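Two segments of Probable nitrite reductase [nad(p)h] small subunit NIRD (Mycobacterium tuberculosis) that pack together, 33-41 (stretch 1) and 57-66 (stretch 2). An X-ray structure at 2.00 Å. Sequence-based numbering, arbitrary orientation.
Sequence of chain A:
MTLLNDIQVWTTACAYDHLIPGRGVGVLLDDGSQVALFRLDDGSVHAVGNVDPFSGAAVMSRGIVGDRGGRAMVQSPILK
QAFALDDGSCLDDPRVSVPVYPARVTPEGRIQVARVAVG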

# COMPACT_ATOMS: atom_id res chain seq x y z
N SER A 33 0.10 13.16 -0.44
CA SER A 33 0.81 11.89 -0.19
C SER A 33 0.52 10.92 -1.33
O SER A 33 -0.60 10.87 -1.85
CB SER A 33 0.36 11.25 1.13
OG SER A 33 0.46 12.16 2.20
N GLN A 34 1.54 10.16 -1.72
CA GLN A 34 1.40 9.18 -2.79
C GLN A 34 1.42 7.82 -2.16
O GLN A 34 2.28 7.51 -1.34
CB GLN A 34 2.56 9.26 -3.78
CG GLN A 34 2.88 10.63 -4.29
CD GLN A 34 4.04 10.57 -5.24
OE1 GLN A 34 4.36 9.50 -5.77
NE2 GLN A 34 4.71 11.70 -5.45
N VAL A 35 0.47 6.99 -2.58
CA VAL A 35 0.21 5.72 -1.93
C VAL A 35 0.20 4.57 -2.94
O VAL A 35 -0.31 4.73 -4.05
CB VAL A 35 -1.14 5.82 -1.20
CG1 VAL A 35 -1.82 4.48 -1.10
CG2 VAL A 35 -0.94 6.47 0.17
N ALA A 36 0.78 3.42 -2.57
CA ALA A 36 0.63 2.21 -3.37
C ALA A 36 -0.47 1.36 -2.74
O ALA A 36 -0.34 0.92 -1.59
CB ALA A 36 1.95 1.43 -3.42
N LEU A 37 -1.55 1.15 -3.49
CA LEU A 37 -2.71 0.41 -3.00
C LEU A 37 -2.81 -0.97 -3.65
O LEU A 37 -2.74 -1.09 -4.87
CB LEU A 37 -4.00 1.20 -3.29
CG LEU A 37 -5.34 0.53 -2.93
CD1 LEU A 37 -5.53 0.37 -1.39
CD2 LEU A 37 -6.51 1.28 -3.55
N PHE A 38 -2.99 -2.00 -2.83
CA PHE A 38 -3.10 -3.38 -3.31
C PHE A 38 -4.32 -4.08 -2.70
O PHE A 38 -4.59 -3.94 -1.50
CB PHE A 38 -1.87 -4.19 -2.88
CG PHE A 38 -0.55 -3.60 -3.33
CD1 PHE A 38 0.11 -2.65 -2.56
CD2 PHE A 38 0.05 -4.04 -4.51
CE1 PHE A 38 1.34 -2.13 -2.97
CE2 PHE A 38 1.28 -3.52 -4.93
CZ PHE A 38 1.92 -2.57 -4.16
N ARG A 39 -5.04 -4.85 -3.51
CA ARG A 39 -6.02 -5.81 -3.00
C ARG A 39 -5.39 -7.22 -3.04
O ARG A 39 -4.74 -7.59 -4.02
CB ARG A 39 -7.30 -5.76 -3.83
CG ARG A 39 -8.20 -6.99 -3.75
CD ARG A 39 -9.46 -6.78 -4.58
NE ARG A 39 -10.28 -7.98 -4.67
CZ ARG A 39 -11.41 -8.08 -5.37
NH1 ARG A 39 -11.89 -7.03 -6.03
NH2 ARG A 39 -12.08 -9.23 -5.38
N LEU A 40 -5.56 -8.00 -1.98
CA LEU A 40 -5.01 -9.35 -1.92
C LEU A 40 -6.08 -10.41 -2.16
O LEU A 40 -7.28 -10.11 -2.14
CB LEU A 40 -4.33 -9.61 -0.57
CG LEU A 40 -3.30 -8.58 -0.11
CD1 LEU A 40 -2.63 -9.02 1.18
CD2 LEU A 40 -2.24 -8.32 -1.19
N ASP A 41 -5.65 -11.65 -2.38
CA ASP A 41 -6.58 -12.77 -2.58
C ASP A 41 -7.55 -12.98 -1.43
O ASP A 41 -8.69 -13.39 -1.66
CB ASP A 41 -5.83 -14.07 -2.86
CG ASP A 41 -5.25 -14.10 -4.27
OD1 ASP A 41 -5.76 -13.35 -5.14
OD2 ASP A 41 -4.29 -14.87 -4.50
N ALA A 57 12.30 6.39 -6.03
CA ALA A 57 11.44 6.16 -7.20
C ALA A 57 9.98 5.92 -6.80
O ALA A 57 9.68 5.06 -5.96
CB ALA A 57 11.96 4.96 -8.01
N ALA A 58 9.06 6.68 -7.40
CA ALA A 58 7.63 6.51 -7.09
C ALA A 58 7.07 5.33 -7.87
O ALA A 58 6.30 5.51 -8.82
CB ALA A 58 6.83 7.79 -7.41
N VAL A 59 7.46 4.12 -7.46
CA VAL A 59 7.14 2.91 -8.23
C VAL A 59 6.64 1.72 -7.41
O VAL A 59 6.47 0.63 -7.96
CB VAL A 59 8.37 2.42 -9.05
CG1 VAL A 59 8.88 3.51 -10.00
CG2 VAL A 59 9.48 1.95 -8.10
N MET A 60 6.42 1.90 -6.10
CA MET A 60 6.03 0.76 -5.26
C MET A 60 4.76 0.05 -5.76
O MET A 60 4.66 -1.18 -5.69
CB MET A 60 5.87 1.15 -3.79
CG MET A 60 7.17 1.55 -3.10
SD MET A 60 8.46 0.29 -3.16
CE MET A 60 7.68 -1.08 -2.28
N SER A 61 3.81 0.83 -6.28
CA SER A 61 2.54 0.28 -6.77
C SER A 61 2.75 -0.73 -7.90
O SER A 61 1.88 -1.54 -8.21
CB SER A 61 1.63 1.41 -7.25
OG SER A 61 2.11 1.94 -8.47
N ARG A 62 3.93 -0.67 -8.52
CA ARG A 62 4.26 -1.56 -9.63
C ARG A 62 5.01 -2.79 -9.12
O ARG A 62 5.38 -3.66 -9.90
CB ARG A 62 5.06 -0.79 -10.70
CG ARG A 62 4.23 0.32 -11.35
CD ARG A 62 5.06 1.20 -12.27
NE ARG A 62 5.47 0.51 -13.49
CZ ARG A 62 6.23 1.06 -14.43
NH1 ARG A 62 6.66 2.30 -14.29
NH2 ARG A 62 6.57 0.35 -15.50
N GLY A 63 5.20 -2.86 -7.80
CA GLY A 63 5.90 -3.97 -7.19
C GLY A 63 5.11 -5.27 -7.22
O GLY A 63 3.88 -5.27 -7.42
N ILE A 64 5.80 -6.38 -7.01
CA ILE A 64 5.16 -7.69 -7.06
C ILE A 64 4.77 -8.18 -5.67
O ILE A 64 5.60 -8.26 -4.76
CB ILE A 64 6.05 -8.73 -7.76
CG1 ILE A 64 6.26 -8.32 -9.22
CG2 ILE A 64 5.44 -10.13 -7.65
CD1 ILE A 64 7.57 -8.82 -9.81
N VAL A 65 3.49 -8.47 -5.50
CA VAL A 65 2.96 -8.90 -4.22
C VAL A 65 3.30 -10.36 -3.97
O VAL A 65 3.17 -11.19 -4.86
CB VAL A 65 1.44 -8.71 -4.16
CG1 VAL A 65 0.87 -9.30 -2.86
CG2 VAL A 65 1.10 -7.24 -4.29
N GLY A 66 3.76 -10.67 -2.76
CA GLY A 66 4.09 -12.03 -2.41
C GLY A 66 3.96 -12.32 -0.93
O GLY A 66 3.35 -11.55 -0.18

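No hydrogen bond crosses between the two stretches; van der Waals packing joins them, burying 336 Å² summed over both sides. In strand 34-39 the CA-to-CB bonds alternate: those of Gln-34, Ala-36 and Phe-38 point toward stretch 2, those of Val-35, Leu-37 and Arg-39 away.

The closest backbone approach, 4.4 Å between the CA atoms of Ala-36 and Ser-61, coincides with a methyl side chain. Ala-36 CB lies 3.5 Å from Ser-61 N and 3.9 Å from Met-60 CB, so the short side chain rests directly on the 3-10 segment. Met-60, with all three chi angles m, starts toward the strand, but its end leads away.

Phe-38 adopts chi1 -56° (m) and chi2 87°, extending its ring along stretch 2. Its edge meets two carbonyls, CZ lying 3.4 Å from Met-60 O and CE2 4.0 Å from Gly-63 O. Met-60 O also accepts the Gly-63 N hydrogen bond (2.8 Å); an ideal CB on Gly-63 would clash with that oxygen at 2.9 Å.

Val-65, with chi1 174° (t), uses both methyls: CG2 is 3.4 Å from Phe-38 CD2, and CG1 3.7 Å from Leu-40 CD2. Leu-40 starts sideways, yet its m,t conformation brings its end nearer. At the exposed margin, Gln-34 OE1 approaches Ala-58 CB at 3.4 Å.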